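Local structure of hypothetical protein CC0527 (2O0Q) at residues A[26-29]-A[34-37]; A[39-44]-A[79-84]. The protein is of unknown function, a DUF952-family protein whose family is grouped with the ADP-ribosyl clan, so a nucleotide-related role is possible but unproven. All coordinates share one frame; numbering follows the deposited sequence.

Interaction 1: A[26-29]-A[34-37]; sequences AVDL and IHLS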
loop_
_atom_site.group_PDB
_atom_site.type_symbol
_atom_site.label_atom_id
_atom_site.label_comp_id
_atom_site.label_asym_id
_atom_site.label_seq_id
_atom_site.Cartn_x
_atom_site.Cartn_y
_atom_site.Cartn_z
ATOM N N ALA A 26 -8.662 4.244 -6.874
ATOM C CA ALA A 26 -9.626 5.308 -7.134
ATOM C C ALA A 26 -9.316 6.529 -6.267
ATOM O O ALA A 26 -9.268 7.661 -6.764
ATOM C CB ALA A 26 -11.034 4.814 -6.850
ATOM N N VAL A 27 -9.106 6.298 -4.973
ATOM C CA VAL A 27 -8.798 7.391 -4.060
ATOM C C VAL A 27 -7.438 8.015 -4.358
ATOM O O VAL A 27 -7.278 9.226 -4.231
ATOM C CB VAL A 27 -8.821 6.928 -2.593
ATOM C CG1 VAL A 27 -10.221 6.496 -2.221
ATOM C CG2 VAL A 27 -7.839 5.789 -2.386
ATOM N N ASP A 28 -6.461 7.200 -4.752
ATOM C CA ASP A 28 -5.138 7.739 -5.069
ATOM C C ASP A 28 -5.268 8.732 -6.219
ATOM O O ASP A 28 -4.778 9.862 -6.147
ATOM C CB ASP A 28 -4.162 6.640 -5.505
ATOM C CG ASP A 28 -3.803 5.682 -4.386
ATOM O OD1 ASP A 28 -3.822 6.090 -3.203
ATOM O OD2 ASP A 28 -3.478 4.516 -4.706
ATOM N N LEU A 29 -5.932 8.297 -7.284
ATOM C CA LEU A 29 -6.124 9.140 -8.460
ATOM C C LEU A 29 -6.922 10.394 -8.126
ATOM O O LEU A 29 -6.696 11.454 -8.712
ATOM C CB LEU A 29 -6.815 8.334 -9.562
ATOM C CG LEU A 29 -5.950 7.193 -10.112
ATOM C CD1 LEU A 29 -6.792 6.252 -10.971
ATOM C CD2 LEU A 29 -4.794 7.777 -10.906
ATOM N N ILE A 34 -0.259 8.406 -4.510
ATOM C CA ILE A 34 -0.540 7.065 -4.036
ATOM C C ILE A 34 -0.370 6.998 -2.527
ATOM O O ILE A 34 0.686 7.351 -1.986
ATOM C CB ILE A 34 0.376 6.030 -4.714
ATOM C CG1 ILE A 34 0.069 5.991 -6.214
ATOM C CG2 ILE A 34 0.156 4.653 -4.097
ATOM C CD1 ILE A 34 1.035 5.157 -7.009
ATOM N N HIS A 35 -1.431 6.558 -1.858
ATOM C CA HIS A 35 -1.437 6.423 -0.409
ATOM C C HIS A 35 -0.726 5.147 0.002
ATOM O O HIS A 35 -1.169 4.051 -0.341
ATOM C CB HIS A 35 -2.867 6.344 0.135
ATOM C CG HIS A 35 -3.577 7.660 0.210
ATOM N ND1 HIS A 35 -4.140 8.270 -0.890
ATOM C CD2 HIS A 35 -3.855 8.462 1.267
ATOM C CE1 HIS A 35 -4.739 9.386 -0.514
ATOM N NE2 HIS A 35 -4.580 9.527 0.790
ATOM N N LEU A 36 0.372 5.292 0.735
ATOM C CA LEU A 36 1.120 4.146 1.238
ATOM C C LEU A 36 1.175 4.299 2.752
ATOM O O LEU A 36 0.818 5.354 3.276
ATOM C CB LEU A 36 2.530 4.101 0.636
ATOM C CG LEU A 36 2.497 3.673 -0.840
ATOM C CD1 LEU A 36 3.001 4.791 -1.709
ATOM C CD2 LEU A 36 3.345 2.438 -1.057
ATOM N N SER A 37 1.592 3.246 3.450
ATOM C CA SER A 37 1.671 3.277 4.910
ATOM C C SER A 37 2.991 2.722 5.413
ATOM O O SER A 37 3.517 1.758 4.857
ATOM C CB SER A 37 0.557 2.427 5.535
ATOM O OG SER A 37 -0.738 2.848 5.148
#
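Asp-28 reaches from helix 26-31 to the start of strand 34-38 and meets His-35 in a His-carboxylate hydrogen bond, a helix-to-strand tie. The tight part of the contact centres on one oxygen. Asp-28 OD1 accepts a hydrogen bond from the backbone N of His-35 at 2.8 Å, almost straight (172°), with the donor standing well above the carboxylate plane. The same oxygen takes a bond from ND1 at the edge of the His-35 imidazole, and the two flat groups lie nearly coplanar, 15° apart. An aspartate suits this place because its short side chain, with CG beside the backbone N (chi1 -68°), can accept from main chain and ring at once. Its other oxygen, OD2, forms a salt bridge with Lys-6 and a hydrogen bond with the N of Ser-25, so this buried carboxylate is held at both oxygens and its negative charge is probably balanced. Ile-34 supplies apolar cover: its CG2 lies 3.7 Å from Asp-28 OD2. The outer side is looser. There the exposed Val-27 keeps its CG2 4.7 Å from His-35 ND1, and the ring's own bond is longer and more bent, ND1 meeting Asp-28 OD1 at 3.2 Å nearly along the C-O axis.

Interaction 2: A[39-44]-A[79-84]; sequences GEQAQE and ARFPHL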
loop_
_atom_site.group_PDB
_atom_site.type_symbol
_atom_site.label_atom_id
_atom_site.label_comp_id
_atom_site.label_asym_id
_atom_site.label_seq_id
_atom_site.Cartn_x
_atom_site.Cartn_y
_atom_site.Cartn_z
ATOM N N GLY A 39 5.231 0.698 8.162
ATOM C CA GLY A 39 4.864 -0.525 8.850
ATOM C C GLY A 39 4.008 -0.371 10.101
ATOM O O GLY A 39 3.056 -1.129 10.294
ATOM N N GLU A 40 4.326 0.603 10.951
ATOM C CA GLU A 40 3.573 0.791 12.191
ATOM C C GLU A 40 2.159 1.314 11.982
ATOM O O GLU A 40 1.347 1.284 12.906
ATOM C CB GLU A 40 4.307 1.751 13.132
ATOM C CG GLU A 40 5.810 1.733 12.999
ATOM C CD GLU A 40 6.276 2.445 11.747
ATOM O OE1 GLU A 40 6.029 3.661 11.638
ATOM O OE2 GLU A 40 6.878 1.793 10.874
ATOM N N GLN A 41 1.868 1.785 10.772
ATOM C CA GLN A 41 0.555 2.343 10.453
ATOM C C GLN A 41 -0.260 1.438 9.520
ATOM O O GLN A 41 -1.477 1.599 9.390
ATOM C CB GLN A 41 0.749 3.719 9.796
ATOM C CG GLN A 41 2.135 4.315 10.060
ATOM C CD GLN A 41 2.491 5.483 9.152
ATOM O OE1 GLN A 41 2.293 5.440 7.926
ATOM N NE2 GLN A 41 3.047 6.528 9.750
ATOM N N ALA A 42 0.415 0.480 8.890
ATOM C CA ALA A 42 -0.216 -0.435 7.936
ATOM C C ALA A 42 -1.446 -1.200 8.415
ATOM O O ALA A 42 -2.453 -1.258 7.709
ATOM C CB ALA A 42 0.819 -1.423 7.411
ATOM N N GLN A 43 -1.372 -1.810 9.594
ATOM C CA GLN A 43 -2.514 -2.566 10.087
ATOM C C GLN A 43 -3.745 -1.679 10.282
ATOM O O GLN A 43 -4.864 -2.086 9.969
ATOM C CB GLN A 43 -2.162 -3.273 11.396
ATOM C CG GLN A 43 -3.250 -4.211 11.904
ATOM C CD GLN A 43 -3.592 -5.316 10.918
ATOM O OE1 GLN A 43 -4.698 -5.353 10.364
ATOM N NE2 GLN A 43 -2.650 -6.217 10.690
ATOM N N GLU A 44 -3.549 -0.466 10.796
ATOM C CA GLU A 44 -4.677 0.435 11.010
ATOM C C GLU A 44 -5.282 0.821 9.662
ATOM O O GLU A 44 -6.504 0.927 9.527
ATOM C CB GLU A 44 -4.251 1.700 11.771
ATOM C CG GLU A 44 -5.454 2.501 12.300
ATOM C CD GLU A 44 -5.069 3.696 13.161
ATOM O OE1 GLU A 44 -4.253 3.533 14.091
ATOM O OE2 GLU A 44 -5.597 4.804 12.916
ATOM N N ALA A 79 0.902 11.360 12.558
ATOM C CA ALA A 79 1.989 10.565 12.000
ATOM C C ALA A 79 2.225 10.934 10.534
ATOM O O ALA A 79 1.289 11.319 9.836
ATOM C CB ALA A 79 1.662 9.080 12.130
ATOM N N ARG A 80 3.472 10.821 10.071
ATOM C CA ARG A 80 3.800 11.138 8.679
ATOM C C ARG A 80 3.581 9.934 7.778
ATOM O O ARG A 80 4.184 8.877 7.979
ATOM C CB ARG A 80 5.253 11.606 8.544
ATOM C CG ARG A 80 5.532 12.990 9.118
ATOM C CD ARG A 80 6.957 13.428 8.804
ATOM N NE ARG A 80 7.275 14.766 9.304
ATOM C CZ ARG A 80 6.722 15.892 8.861
ATOM N NH1 ARG A 80 5.808 15.862 7.898
ATOM N NH2 ARG A 80 7.091 17.058 9.378
ATOM N N PHE A 81 2.707 10.092 6.791
ATOM C CA PHE A 81 2.421 9.007 5.864
ATOM C C PHE A 81 3.171 9.184 4.552
ATOM O O PHE A 81 3.298 10.295 4.033
ATOM C CB PHE A 81 0.914 8.912 5.584
ATOM C CG PHE A 81 0.131 8.244 6.686
ATOM C CD1 PHE A 81 -0.045 8.869 7.912
ATOM C CD2 PHE A 81 -0.404 6.972 6.500
ATOM C CE1 PHE A 81 -0.742 8.237 8.944
ATOM C CE2 PHE A 81 -1.101 6.331 7.522
ATOM C CZ PHE A 81 -1.270 6.964 8.746
ATOM N N PRO A 82 3.694 8.081 4.002
ATOM C CA PRO A 82 4.424 8.175 2.739
ATOM C C PRO A 82 3.439 8.320 1.584
ATOM O O PRO A 82 2.574 7.465 1.392
ATOM C CB PRO A 82 5.202 6.862 2.690
ATOM C CG PRO A 82 4.293 5.905 3.394
ATOM C CD PRO A 82 3.754 6.718 4.561
ATOM N N HIS A 83 3.577 9.412 0.835
ATOM C CA HIS A 83 2.725 9.709 -0.314
ATOM C C HIS A 83 3.604 9.772 -1.572
ATOM O O HIS A 83 4.520 10.594 -1.650
ATOM C CB HIS A 83 2.016 11.057 -0.120
ATOM C CG HIS A 83 1.041 11.087 1.021
ATOM N ND1 HIS A 83 0.514 9.948 1.589
ATOM C CD2 HIS A 83 0.435 12.129 1.640
ATOM C CE1 HIS A 83 -0.379 10.285 2.506
ATOM N NE2 HIS A 83 -0.447 11.603 2.554
ATOM N N LEU A 84 3.321 8.917 -2.555
ATOM C CA LEU A 84 4.113 8.883 -3.787
ATOM C C LEU A 84 3.413 9.650 -4.904
ATOM O O LEU A 84 2.371 9.230 -5.405
ATOM C CB LEU A 84 4.365 7.434 -4.226
ATOM C CG LEU A 84 5.275 7.257 -5.450
ATOM C CD1 LEU A 84 6.654 7.836 -5.152
ATOM C CD2 LEU A 84 5.380 5.778 -5.815
#
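Gln-41 spans from helix 39-49 to Arg-80 and Phe-81, joining the helix to strand 80-84, which lies next to the outermost strand 70-74 of the antiparallel sheet. The axes of the short segments, helix 39-44 and strand 80-84, run nearly perpendicular (87°) and approach to 9.7 Å. Along the helical segment, Gly-39 and Glu-40 lead in to the residue that makes the contact.

Gln-41 comes next and bears the whole contact on the helix side. Its chain is extended beyond CG (chi2 165°), which carries the amide out to the strand. There NE2 donates to the backbone O of Arg-80 at 3.2 Å; the N-H points almost straight at the oxygen (172°), but the donor sits above the carbonyl plane. NE2 also rests 3.8 Å from Ala-79 CB, a small methyl group that fits beside the amide. A glutamine suits the site because its amide can donate here while OE1 accepts a hydrogen bond from the N of Ala-38, fixing which way round the group lies. The amide is stacked over the Phe-81 ring, whose broad, flat face can receive it, and CB of Gln-41 adds an apolar touch at Phe-81 CE2, 3.9 Å away.

Further on, Ala-42 points away from the strand and meets Leu-109, and Glu-44 forms a salt bridge with Arg-76. On the strand, Pro-82 CD lies 3.9 Å from Gln-41 OE1, and that same oxygen stands over the rim of the Phe-81 ring, 3.4 Å from CD2.

Interactions 1 and 2 lie in series along the chain, the first closing before the second opens, with centres about 11 Å apart. Strand 34-38 leads directly into helix 39-49, so one short piece of chain serves both. Strands 34-38 and 80-84 are antiparallel neighbours in the six-stranded sheet: the N of Ile-34 lies 2.9 Å from the O of Leu-84, a probable hydrogen bond, and a similar pairing links Leu-36 with Pro-82. Interaction 1 thus ties helix 26-31 to one strand, while interaction 2 ties helix 39-49 to the next. The rings of His-35 and His-83 also meet across the paired strands, between segments 34-37 and 79-84 of the DUF952 fold.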